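Local coordinates for Low density lipoprotein receptor adapter protein 1 (Rattus norvegicus, PDB 3SO6) that links the LDL receptor to the clathrin endocytic machinery, its phosphotyrosine-binding (PTB) domain recognising the NPXY internalisation motif of the receptor tail, at residues A[8-13]-A[102-107]; A[12-17]-A[29-34]; A[18-23]-A[74-79]; A[54-59]-A[66-71]. All coordinates share one frame; numbering follows the deposited sequence.

Contact 1: residues A[8-13]-A[102-107]; sequences LKYLGM and HAFLCT
L8 opens the pairing of two antiparallel strands with its branches divided: CD1 rests on F104 CB at 3.7 Å while CD2 meets C106 SG, apolar contacts that suit a buried leucine. K9 works through its backbone, N donating to L105 O and O accepting from L105 N at 2.8 Å, while its extended aliphatic chain leads the charge away. Y10 has CG anti to the backbone N (chi1 -177°), which swings its ring beside that of F104, the planes inclined at 44°. Y10 CD1 lies 3.5 Å from F104 CE2, and Y10 OH meets H102 ND1 at the imidazole edge (2.8 Å). A phenylalanine here would lose that hydroxyl and would probably leave the H102 ring less firmly oriented. L11 and G12 both face A103 in a classic beta bulge: L11 N reaches A103 O from above the carbonyl plane, and A103 N donates to G12 O at 3.0 Å. G12 has a positive phi (136°) at which any CB would press on the preceding carbonyl. M13 lays CB over an imidazole face, a CH-pi contact with H102. Strands 44-51 and 86-92 flank the pair, and I32 of helix 22-38 packs against L11 and A103.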
loop_
_atom_site.group_PDB
_atom_site.type_symbol
_atom_site.label_atom_id
_atom_site.label_comp_id
_atom_site.label_asym_id
_atom_site.label_seq_id
_atom_site.Cartn_x
_atom_site.Cartn_y
_atom_site.Cartn_z
ATOM N N LEU A 8 -6.600 2.179 -9.729
ATOM C CA LEU A 8 -5.300 1.688 -10.152
ATOM C C LEU A 8 -5.458 0.245 -10.744
ATOM O O LEU A 8 -6.573 -0.285 -10.883
ATOM C CB LEU A 8 -4.364 1.630 -8.918
ATOM C CG LEU A 8 -4.236 2.952 -8.115
ATOM C CD1 LEU A 8 -3.198 2.714 -7.062
ATOM C CD2 LEU A 8 -3.838 4.106 -8.944
ATOM N N LYS A 9 -4.344 -0.320 -11.183
ATOM C CA LYS A 9 -4.314 -1.702 -11.638
ATOM C C LYS A 9 -3.445 -2.483 -10.668
ATOM O O LYS A 9 -2.402 -1.990 -10.246
ATOM C CB LYS A 9 -3.749 -1.782 -13.037
ATOM C CG LYS A 9 -4.716 -1.241 -14.053
ATOM C CD LYS A 9 -4.080 -1.226 -15.434
ATOM C CE LYS A 9 -4.828 -0.370 -16.492
ATOM N NZ LYS A 9 -4.320 -0.627 -17.865
ATOM N N TYR A 10 -3.888 -3.683 -10.231
ATOM C CA TYR A 10 -3.154 -4.487 -9.253
ATOM C C TYR A 10 -2.120 -5.346 -9.955
ATOM O O TYR A 10 -2.442 -6.151 -10.810
ATOM C CB TYR A 10 -4.140 -5.401 -8.541
ATOM C CG TYR A 10 -3.452 -6.222 -7.443
ATOM C CD1 TYR A 10 -2.557 -5.621 -6.473
ATOM C CD2 TYR A 10 -3.679 -7.595 -7.338
ATOM C CE1 TYR A 10 -2.019 -6.360 -5.450
ATOM C CE2 TYR A 10 -3.091 -8.334 -6.285
ATOM C CZ TYR A 10 -2.286 -7.744 -5.335
ATOM O OH TYR A 10 -1.749 -8.447 -4.291
ATOM N N LEU A 11 -0.846 -5.120 -9.628
ATOM C CA LEU A 11 0.207 -5.961 -10.214
ATOM C C LEU A 11 0.360 -7.311 -9.523
ATOM O O LEU A 11 0.626 -8.322 -10.208
ATOM C CB LEU A 11 1.527 -5.181 -10.144
ATOM C CG LEU A 11 1.675 -3.967 -11.133
ATOM C CD1 LEU A 11 2.761 -2.962 -10.669
ATOM C CD2 LEU A 11 2.057 -4.471 -12.546
ATOM N N GLY A 12 0.175 -7.354 -8.228
ATOM C CA GLY A 12 0.356 -8.576 -7.485
ATOM C C GLY A 12 1.121 -8.332 -6.182
ATOM O O GLY A 12 1.323 -7.179 -5.752
ATOM N N MET A 13 1.505 -9.443 -5.579
ATOM C CA MET A 13 2.170 -9.414 -4.271
ATOM C C MET A 13 3.329 -10.372 -4.246
ATOM O O MET A 13 3.385 -11.350 -5.003
ATOM C CB MET A 13 1.168 -9.730 -3.150
ATOM C CG MET A 13 0.506 -11.083 -3.206
ATOM S SD MET A 13 0.247 -11.611 -1.390
ATOM C CE MET A 13 2.148 -11.576 -1.250
ATOM N N HIS A 102 2.439 -5.406 -1.660
ATOM C CA HIS A 102 1.413 -5.340 -2.682
ATOM C C HIS A 102 1.652 -4.125 -3.601
ATOM O O HIS A 102 1.878 -3.008 -3.108
ATOM C CB HIS A 102 0.006 -5.185 -2.081
ATOM C CG HIS A 102 -0.434 -6.378 -1.283
ATOM N ND1 HIS A 102 -1.282 -7.344 -1.777
ATOM C CD2 HIS A 102 -0.100 -6.776 -0.025
ATOM C CE1 HIS A 102 -1.506 -8.253 -0.841
ATOM N NE2 HIS A 102 -0.769 -7.963 0.221
ATOM N N ALA A 103 1.716 -4.361 -4.934
ATOM C CA ALA A 103 2.098 -3.338 -5.876
ATOM C C ALA A 103 0.995 -3.022 -6.871
ATOM O O ALA A 103 0.261 -3.930 -7.296
ATOM C CB ALA A 103 3.387 -3.719 -6.598
ATOM N N PHE A 104 0.894 -1.722 -7.210
ATOM C CA PHE A 104 -0.147 -1.231 -8.066
ATOM C C PHE A 104 0.462 -0.368 -9.147
ATOM O O PHE A 104 1.357 0.472 -8.903
ATOM C CB PHE A 104 -1.136 -0.360 -7.240
ATOM C CG PHE A 104 -1.723 -1.123 -6.080
ATOM C CD1 PHE A 104 -1.006 -1.298 -4.899
ATOM C CD2 PHE A 104 -3.017 -1.750 -6.216
ATOM C CE1 PHE A 104 -1.573 -2.082 -3.858
ATOM C CE2 PHE A 104 -3.547 -2.512 -5.168
ATOM C CZ PHE A 104 -2.790 -2.682 -4.018
ATOM N N LEU A 105 -0.035 -0.537 -10.368
ATOM C CA LEU A 105 0.441 0.224 -11.508
ATOM C C LEU A 105 -0.498 1.446 -11.699
ATOM O O LEU A 105 -1.750 1.301 -11.726
ATOM C CB LEU A 105 0.351 -0.630 -12.756
ATOM C CG LEU A 105 0.846 0.079 -14.012
ATOM C CD1 LEU A 105 2.363 0.295 -14.048
ATOM C CD2 LEU A 105 0.549 -0.833 -15.232
ATOM N N CYS A 106 0.132 2.623 -11.762
ATOM C CA CYS A 106 -0.566 3.885 -11.965
ATOM C C CYS A 106 -0.360 4.251 -13.432
ATOM O O CYS A 106 0.552 3.780 -14.118
ATOM C CB CYS A 106 0.002 4.960 -11.038
ATOM S SG CYS A 106 -0.029 4.434 -9.286
ATOM N N THR A 107 -1.135 5.204 -13.902
ATOM C CA THR A 107 -0.909 5.726 -15.272
ATOM C C THR A 107 0.361 6.492 -15.457
ATOM O O THR A 107 0.947 6.501 -16.597
ATOM C CB THR A 107 -2.121 6.591 -15.750
ATOM O OG1 THR A 107 -2.386 7.553 -14.714
ATOM C CG2 THR A 107 -3.337 5.712 -15.819
#

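Contact 2: residues A[12-17]-A[29-34]; sequences GMTLVE and VKRIVA
R31 leaves helix 22-38 with its CB directed toward the strand, and the rest of the side chain serves to carry the guanidinium along that strand. CG stands anti to the carbonyl carbon; the chain runs on extended at chi2, R31 CD coming to 3.8 Å from T14 OG1, and the bend at chi3 (-70°) turns NE onto that oxygen. NE makes the straighter of the two bonds: it donates to T14 OG1 at 3.0 Å with an N-H...O angle of 171°, the oxygen lying in the guanidinium plane. At the tip, R31 NH2 reaches the next carbonyl, L15 O, also at 3.0 Å, but the bond is bent (130°) and the oxygen is tilted out of that plane. V16 CG1 lies beyond, at the edge of the same flat group. Threonine suits the place because its two branches do different work. OG1, anti to the backbone N, takes the arginine, while T14 CG2 touches I32 CG1 at 3.7 Å. A valine here would lose the acceptor for R31 NE and would probably leave the guanidinium less firmly held. I32 fills the inner side of the interface and lies on the G12 backbone, its CD1 3.7 Å from G12 O and its CG2 against G12 C at the same distance. Strand 4-16 running into a helix that folds back across the sheet before strand 44-51 is the opening unit of PTB domains of the Shc and Dab type, here pinned at its rim by arginine and sealed within by isoleucine.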
loop_
_atom_site.group_PDB
_atom_site.type_symbol
_atom_site.label_atom_id
_atom_site.label_comp_id
_atom_site.label_asym_id
_atom_site.label_seq_id
_atom_site.Cartn_x
_atom_site.Cartn_y
_atom_site.Cartn_z
ATOM N N GLY A 12 0.175 -7.354 -8.228
ATOM C CA GLY A 12 0.356 -8.576 -7.485
ATOM C C GLY A 12 1.121 -8.332 -6.182
ATOM O O GLY A 12 1.323 -7.179 -5.752
ATOM N N MET A 13 1.505 -9.443 -5.579
ATOM C CA MET A 13 2.170 -9.414 -4.271
ATOM C C MET A 13 3.329 -10.372 -4.246
ATOM O O MET A 13 3.385 -11.350 -5.003
ATOM C CB MET A 13 1.168 -9.730 -3.150
ATOM C CG MET A 13 0.506 -11.083 -3.206
ATOM S SD MET A 13 0.247 -11.611 -1.390
ATOM C CE MET A 13 2.148 -11.576 -1.250
ATOM N N THR A 14 4.227 -10.077 -3.340
ATOM C CA THR A 14 5.310 -11.002 -2.992
ATOM C C THR A 14 5.618 -10.877 -1.524
ATOM O O THR A 14 5.425 -9.800 -0.936
ATOM C CB THR A 14 6.544 -10.662 -3.882
ATOM O OG1 THR A 14 7.505 -11.713 -3.746
ATOM C CG2 THR A 14 7.150 -9.323 -3.503
ATOM N N LEU A 15 6.115 -11.912 -0.882
ATOM C CA LEU A 15 6.536 -11.842 0.552
ATOM C C LEU A 15 7.848 -11.069 0.668
ATOM O O LEU A 15 8.707 -11.072 -0.251
ATOM C CB LEU A 15 6.686 -13.262 1.171
ATOM C CG LEU A 15 5.293 -13.935 1.359
ATOM C CD1 LEU A 15 5.354 -15.240 2.143
ATOM C CD2 LEU A 15 4.236 -13.117 2.027
ATOM N N VAL A 16 8.030 -10.375 1.777
ATOM C CA VAL A 16 9.295 -9.727 2.089
ATOM C C VAL A 16 9.727 -10.199 3.474
ATOM O O VAL A 16 8.884 -10.598 4.299
ATOM C CB VAL A 16 9.183 -8.177 2.042
ATOM C CG1 VAL A 16 8.935 -7.725 0.567
ATOM C CG2 VAL A 16 8.096 -7.637 2.976
ATOM N N GLU A 17 11.010 -10.071 3.761
ATOM C CA GLU A 17 11.444 -10.659 5.035
ATOM C C GLU A 17 11.549 -9.678 6.203
ATOM O O GLU A 17 11.662 -10.148 7.363
ATOM C CB GLU A 17 12.730 -11.499 4.864
ATOM C CG GLU A 17 12.541 -12.738 3.913
ATOM C CD GLU A 17 11.380 -13.679 4.333
ATOM O OE1 GLU A 17 11.432 -14.246 5.445
ATOM O OE2 GLU A 17 10.416 -13.857 3.528
ATOM N N VAL A 29 9.114 -5.004 -5.736
ATOM C CA VAL A 29 8.439 -4.431 -6.887
ATOM C C VAL A 29 9.083 -5.033 -8.145
ATOM O O VAL A 29 8.359 -5.344 -9.101
ATOM C CB VAL A 29 8.505 -2.868 -6.906
ATOM C CG1 VAL A 29 8.128 -2.288 -8.332
ATOM C CG2 VAL A 29 7.596 -2.302 -5.823
ATOM N N LYS A 30 10.419 -5.210 -8.192
ATOM C CA LYS A 30 11.024 -5.802 -9.369
ATOM C C LYS A 30 10.414 -7.187 -9.642
ATOM O O LYS A 30 10.098 -7.534 -10.792
ATOM C CB LYS A 30 12.588 -5.863 -9.164
ATOM C CG LYS A 30 13.365 -6.612 -10.227
ATOM C CD LYS A 30 14.893 -6.816 -9.869
ATOM C CE LYS A 30 15.815 -7.027 -11.104
ATOM N NZ LYS A 30 15.881 -5.720 -11.935
ATOM N N ARG A 31 10.250 -8.001 -8.591
ATOM C CA ARG A 31 9.737 -9.334 -8.749
ATOM C C ARG A 31 8.300 -9.300 -9.207
ATOM O O ARG A 31 7.913 -10.091 -10.115
ATOM C CB ARG A 31 9.718 -10.054 -7.352
ATOM C CG ARG A 31 11.015 -10.549 -6.783
ATOM C CD ARG A 31 10.846 -11.548 -5.647
ATOM N NE ARG A 31 10.324 -10.971 -4.395
ATOM C CZ ARG A 31 11.043 -10.263 -3.494
ATOM N NH1 ARG A 31 12.264 -9.845 -3.759
ATOM N NH2 ARG A 31 10.517 -9.907 -2.335
ATOM N N ILE A 32 7.473 -8.456 -8.554
ATOM C CA ILE A 32 6.057 -8.455 -8.877
ATOM C C ILE A 32 5.885 -7.970 -10.321
ATOM O O ILE A 32 5.060 -8.525 -11.046
ATOM C CB ILE A 32 5.335 -7.475 -7.886
ATOM C CG1 ILE A 32 5.343 -8.026 -6.452
ATOM C CG2 ILE A 32 3.919 -7.217 -8.363
ATOM C CD1 ILE A 32 4.968 -6.945 -5.423
ATOM N N VAL A 33 6.566 -6.924 -10.712
ATOM C CA VAL A 33 6.425 -6.423 -12.100
ATOM C C VAL A 33 6.838 -7.498 -13.129
ATOM O O VAL A 33 6.159 -7.692 -14.115
ATOM C CB VAL A 33 7.265 -5.110 -12.308
ATOM C CG1 VAL A 33 7.385 -4.791 -13.722
ATOM C CG2 VAL A 33 6.636 -3.957 -11.531
ATOM N N ALA A 34 7.940 -8.212 -12.883
ATOM C CA ALA A 34 8.413 -9.216 -13.864
ATOM C C ALA A 34 7.336 -10.330 -13.946
ATOM O O ALA A 34 7.026 -10.797 -15.057
ATOM C CB ALA A 34 9.798 -9.726 -13.452
#

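Contact 3: residues A[18-23]-A[74-79]; sequences RPKGEE and ISYCTA
This contact lies at the peptide-binding edge of the PTB fold: strand 74-79 pairs along Y76 to A79 with an antiparallel strand of the bound peptide, and segment 18-23 turns beside it and enters helix 22-38 at E22. The tight part lies around S75 and Y76. The serine hydroxyl, set between the backbone N and the carbonyl carbon (chi1 49°), donates from S75 OG to P19 O at 2.7 Å along a lone pair of that oxygen, while P19 CB packs on S75 CB at 3.6 Å. Serine is small enough to let the proline this near and polar enough to hold its carbonyl. K20 runs its chain past S75 and bends at chi4, so that K20 NZ donates to S75 O at 2.8 Å, again on a lone pair; a weak bond from NZ to the peptide backbone ties this lysine to the ligand as well. Y76, with CG anti to the backbone N, offers a ring face to the turn. G21 N sits 3.4 Å above the Y76 ring plane, over its centre, and G21 CA makes a CH-pi contact. Glycine suits this N-cap position because at its positive phi a CB would jam against the preceding carbonyl O and collide with E23 OE1. The outer side is looser. E22 touches Y76 OH with its CB, but its carboxylate turns to a polar side chain of the peptide. R18 and E23 do not touch the strand and instead form a salt bridge: R18 NH2 donates to the anti lone pair of E23 OE2 at 2.8 Å.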
loop_
_atom_site.group_PDB
_atom_site.type_symbol
_atom_site.label_atom_id
_atom_site.label_comp_id
_atom_site.label_asym_id
_atom_site.label_seq_id
_atom_site.Cartn_x
_atom_site.Cartn_y
_atom_site.Cartn_z
ATOM N N ARG A 18 11.403 -8.377 5.931
ATOM C CA ARG A 18 11.452 -7.353 6.964
ATOM C C ARG A 18 10.399 -6.325 6.606
ATOM O O ARG A 18 10.004 -6.278 5.410
ATOM C CB ARG A 18 12.858 -6.716 7.108
ATOM C CG ARG A 18 13.908 -7.716 7.422
ATOM C CD ARG A 18 15.314 -7.138 7.521
ATOM N NE ARG A 18 15.695 -6.392 6.349
ATOM C CZ ARG A 18 16.139 -6.920 5.223
ATOM N NH1 ARG A 18 16.342 -8.249 5.115
ATOM N NH2 ARG A 18 16.510 -6.107 4.215
ATOM N N PRO A 19 9.939 -5.521 7.600
ATOM C CA PRO A 19 8.789 -4.640 7.269
ATOM C C PRO A 19 9.119 -3.304 6.557
ATOM O O PRO A 19 8.225 -2.662 5.980
ATOM C CB PRO A 19 8.188 -4.374 8.643
ATOM C CG PRO A 19 9.375 -4.597 9.638
ATOM C CD PRO A 19 10.150 -5.696 9.052
ATOM N N LYS A 20 10.348 -2.841 6.645
ATOM C CA LYS A 20 10.562 -1.452 6.224
ATOM C C LYS A 20 11.835 -1.317 5.560
ATOM O O LYS A 20 12.849 -1.831 6.053
ATOM C CB LYS A 20 10.611 -0.455 7.412
ATOM C CG LYS A 20 9.345 -0.450 8.306
ATOM C CD LYS A 20 9.432 0.523 9.473
ATOM C CE LYS A 20 8.306 0.230 10.414
ATOM N NZ LYS A 20 7.001 0.904 10.117
ATOM N N GLY A 21 11.858 -0.552 4.477
ATOM C CA GLY A 21 13.078 -0.209 3.825
ATOM C C GLY A 21 12.972 -0.302 2.326
ATOM O O GLY A 21 12.411 -1.226 1.714
ATOM N N GLU A 22 13.682 0.632 1.721
ATOM C CA GLU A 22 13.617 0.728 0.288
ATOM C C GLU A 22 14.314 -0.451 -0.428
ATOM O O GLU A 22 14.006 -0.807 -1.594
ATOM C CB GLU A 22 14.173 2.029 -0.275
ATOM C CG GLU A 22 13.942 2.288 -1.764
ATOM C CD GLU A 22 14.594 3.583 -2.253
ATOM O OE1 GLU A 22 15.379 4.248 -1.492
ATOM O OE2 GLU A 22 14.380 3.934 -3.431
ATOM N N GLU A 23 15.305 -1.042 0.284
ATOM C CA GLU A 23 15.977 -2.185 -0.338
ATOM C C GLU A 23 15.000 -3.349 -0.543
ATOM O O GLU A 23 15.067 -4.120 -1.540
ATOM C CB GLU A 23 17.216 -2.595 0.458
ATOM C CG GLU A 23 17.012 -3.400 1.728
ATOM C CD GLU A 23 16.392 -2.691 2.929
ATOM O OE1 GLU A 23 15.922 -1.537 2.864
ATOM O OE2 GLU A 23 16.356 -3.299 4.006
ATOM N N ILE A 74 0.193 -1.794 8.252
ATOM C CA ILE A 74 0.959 -1.323 7.087
ATOM C C ILE A 74 2.239 -0.747 7.659
ATOM O O ILE A 74 2.176 0.119 8.563
ATOM C CB ILE A 74 0.168 -0.257 6.299
ATOM C CG1 ILE A 74 -1.188 -0.799 5.808
ATOM C CG2 ILE A 74 1.067 0.293 5.212
ATOM C CD1 ILE A 74 -2.103 0.306 5.226
ATOM N N SER A 75 3.391 -1.253 7.217
ATOM C CA SER A 75 4.654 -0.764 7.744
ATOM C C SER A 75 5.278 0.287 6.923
ATOM O O SER A 75 6.056 1.093 7.453
ATOM C CB SER A 75 5.643 -1.932 7.897
ATOM O OG SER A 75 5.663 -2.660 6.699
ATOM N N TYR A 76 4.996 0.325 5.612
ATOM C CA TYR A 76 5.872 1.091 4.682
ATOM C C TYR A 76 5.097 1.322 3.392
ATOM O O TYR A 76 4.317 0.441 2.982
ATOM C CB TYR A 76 7.126 0.215 4.422
ATOM C CG TYR A 76 8.305 0.940 3.755
ATOM C CD1 TYR A 76 9.111 1.829 4.443
ATOM C CD2 TYR A 76 8.628 0.685 2.392
ATOM C CE1 TYR A 76 10.185 2.436 3.823
ATOM C CE2 TYR A 76 9.677 1.333 1.775
ATOM C CZ TYR A 76 10.450 2.201 2.481
ATOM O OH TYR A 76 11.480 2.846 1.838
ATOM N N CYS A 77 5.369 2.426 2.701
ATOM C CA CYS A 77 4.880 2.575 1.379
ATOM C C CYS A 77 5.897 3.293 0.503
ATOM O O CYS A 77 6.789 3.955 1.017
ATOM C CB CYS A 77 3.519 3.262 1.306
ATOM S SG CYS A 77 3.530 4.999 1.764
ATOM N N THR A 78 5.710 3.152 -0.806
ATOM C CA THR A 78 6.706 3.639 -1.770
ATOM C C THR A 78 6.111 4.021 -3.122
ATOM O O THR A 78 5.239 3.312 -3.605
ATOM C CB THR A 78 7.816 2.554 -1.961
ATOM O OG1 THR A 78 8.795 2.999 -2.882
ATOM C CG2 THR A 78 7.257 1.208 -2.523
ATOM N N ALA A 79 6.640 5.094 -3.710
ATOM C CA ALA A 79 6.561 5.297 -5.114
ATOM C C ALA A 79 7.934 4.784 -5.618
ATOM O O ALA A 79 8.980 5.395 -5.297
ATOM C CB ALA A 79 6.350 6.750 -5.428
#

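Contact 4: residues A[54-59]-A[66-71]; sequences GIILTD and IENVSI
I66 shows how a side chain can reach back across a beta hairpin: with CG1 anti to its carbonyl carbon (chi1 -57°) and the chain nearly straight beyond, I66 CD1 comes to 3.5 Å from D59 N. I66 N and E67 N both donate to L57 O, at 2.8 Å and 3.2 Å, which makes a classic beta bulge. L57 is likewise extended, and its CB meets I66 CB at 4.1 Å. E67 stretches fully from a chi1 of -167°, carrying OE2 to a salt bridge with R73. N68 also has CG anti to the backbone N, so N68 OD1 settles 3.9 Å from I56 CG1 on the more exposed face. V69 CB and CG2 lie against I55 O, and the backbones of V69 and I55 exchange a pair of hydrogen bonds, V69 N to I55 O being 2.8 Å. Glycine suits position 54, where a CB would clash with V69 O. I71 CB lies 3.8 Å from G54 N. I55, L57 and V69 give one face its apolar character, packing on Y89, with E67 on the same face turned to R73; the other carries I56 and N68. The cross-strand hydrogen bonds are all between backbone atoms, so they probably set little demand on side-chain type.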
loop_
_atom_site.group_PDB
_atom_site.type_symbol
_atom_site.label_atom_id
_atom_site.label_comp_id
_atom_site.label_asym_id
_atom_site.label_seq_id
_atom_site.Cartn_x
_atom_site.Cartn_y
_atom_site.Cartn_z
ATOM N N GLY A 54 -6.784 3.131 7.349
ATOM C CA GLY A 54 -6.111 2.132 6.509
ATOM C C GLY A 54 -6.434 2.270 5.036
ATOM O O GLY A 54 -6.777 3.341 4.576
ATOM N N ILE A 55 -6.224 1.181 4.295
ATOM C CA ILE A 55 -6.474 1.210 2.872
ATOM C C ILE A 55 -7.538 0.165 2.549
ATOM O O ILE A 55 -7.394 -1.003 2.941
ATOM C CB ILE A 55 -5.211 0.851 2.048
ATOM C CG1 ILE A 55 -4.121 1.883 2.275
ATOM C CG2 ILE A 55 -5.578 0.812 0.575
ATOM C CD1 ILE A 55 -2.754 1.510 1.678
ATOM N N ILE A 56 -8.620 0.628 1.928
ATOM C CA ILE A 56 -9.698 -0.274 1.493
ATOM C C ILE A 56 -9.439 -0.575 0.008
ATOM O O ILE A 56 -9.386 0.344 -0.813
ATOM C CB ILE A 56 -11.117 0.258 1.657
ATOM C CG1 ILE A 56 -11.312 0.711 3.095
ATOM C CG2 ILE A 56 -12.111 -0.818 1.438
ATOM C CD1 ILE A 56 -12.592 1.359 3.351
ATOM N N LEU A 57 -9.265 -1.862 -0.296
ATOM C CA LEU A 57 -9.085 -2.297 -1.682
ATOM C C LEU A 57 -10.382 -2.944 -2.146
ATOM O O LEU A 57 -10.879 -3.874 -1.512
ATOM C CB LEU A 57 -8.015 -3.348 -1.800
ATOM C CG LEU A 57 -6.648 -2.978 -1.305
ATOM C CD1 LEU A 57 -5.817 -4.291 -1.505
ATOM C CD2 LEU A 57 -6.088 -1.766 -2.054
ATOM N N THR A 58 -10.913 -2.422 -3.244
ATOM C CA THR A 58 -12.129 -2.961 -3.846
ATOM C C THR A 58 -11.900 -3.271 -5.284
ATOM O O THR A 58 -11.108 -2.610 -6.008
ATOM C CB THR A 58 -13.301 -1.999 -3.613
ATOM O OG1 THR A 58 -13.032 -0.739 -4.247
ATOM C CG2 THR A 58 -13.647 -1.842 -2.146
ATOM N N ASP A 59 -12.553 -4.333 -5.722
ATOM C CA ASP A 59 -12.487 -4.733 -7.098
ATOM C C ASP A 59 -13.257 -3.611 -7.827
ATOM O O ASP A 59 -14.456 -3.362 -7.516
ATOM C CB ASP A 59 -13.176 -6.123 -7.238
ATOM C CG ASP A 59 -13.262 -6.558 -8.621
ATOM O OD1 ASP A 59 -12.217 -6.958 -9.187
ATOM O OD2 ASP A 59 -14.385 -6.457 -9.147
ATOM N N ILE A 66 -12.021 -6.440 -1.609
ATOM C CA ILE A 66 -10.899 -7.356 -1.632
ATOM C C ILE A 66 -10.309 -7.505 -0.239
ATOM O O ILE A 66 -10.169 -8.636 0.270
ATOM C CB ILE A 66 -9.817 -6.943 -2.734
ATOM C CG1 ILE A 66 -10.503 -6.869 -4.099
ATOM C CG2 ILE A 66 -8.526 -7.834 -2.713
ATOM C CD1 ILE A 66 -9.611 -6.085 -5.129
ATOM N N GLU A 67 -9.955 -6.347 0.363
ATOM C CA GLU A 67 -9.405 -6.397 1.688
ATOM C C GLU A 67 -9.471 -5.020 2.292
ATOM O O GLU A 67 -9.216 -4.054 1.613
ATOM C CB GLU A 67 -7.910 -6.827 1.622
ATOM C CG GLU A 67 -7.411 -7.190 2.985
ATOM C CD GLU A 67 -5.960 -7.627 3.069
ATOM O OE1 GLU A 67 -5.226 -7.647 2.050
ATOM O OE2 GLU A 67 -5.535 -7.920 4.219
ATOM N N ASN A 68 -9.885 -4.937 3.542
ATOM C CA ASN A 68 -9.680 -3.697 4.322
ATOM C C ASN A 68 -8.397 -3.873 5.128
ATOM O O ASN A 68 -8.313 -4.762 6.027
ATOM C CB ASN A 68 -10.926 -3.472 5.279
ATOM C CG ASN A 68 -10.827 -2.165 6.039
ATOM O OD1 ASN A 68 -9.828 -1.417 5.979
ATOM N ND2 ASN A 68 -11.885 -1.815 6.644
ATOM N N VAL A 69 -7.364 -3.093 4.789
ATOM C CA VAL A 69 -6.066 -3.232 5.398
ATOM C C VAL A 69 -5.951 -2.227 6.536
ATOM O O VAL A 69 -5.759 -1.009 6.278
ATOM C CB VAL A 69 -4.949 -3.007 4.361
ATOM C CG1 VAL A 69 -3.605 -3.360 4.969
ATOM C CG2 VAL A 69 -5.216 -3.907 3.101
ATOM N N SER A 70 -5.977 -2.701 7.782
ATOM C CA SER A 70 -5.888 -1.794 8.944
ATOM C C SER A 70 -4.597 -1.002 8.849
ATOM O O SER A 70 -3.505 -1.564 8.597
ATOM C CB SER A 70 -5.861 -2.627 10.223
ATOM O OG SER A 70 -5.570 -1.807 11.315
ATOM N N ILE A 71 -4.666 0.273 9.217
ATOM C CA ILE A 71 -3.450 1.123 9.258
ATOM C C ILE A 71 -2.369 0.494 10.142
ATOM O O ILE A 71 -1.197 0.668 9.834
ATOM C CB ILE A 71 -3.837 2.597 9.752
ATOM C CG1 ILE A 71 -2.818 3.611 9.306
ATOM C CG2 ILE A 71 -4.198 2.600 11.286
ATOM C CD1 ILE A 71 -2.841 3.965 7.871
#

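Contacts 1 and 4 are strand pairings within one sheet, each with a classic beta bulge, and F104 packs on L57 between them, so each has a buried part and an exposed rim. Contacts 1 and 2 share G12 and M13 of strand 4-16: the first binds that strand to its neighbour, the second to helix 22-38, with I32 packing against L11 and A103. Contact 2 mixes this buried packing with arginine hydrogen bonds to a hydroxyl and a carbonyl. Contact 3 uses the start of the same helix but lies at the ligand edge, where side-chain to backbone bonds predominate and the peptide adds partners. I74, behind that edge, packs on V69 and I55 of contact 4, joining the two outermost strands.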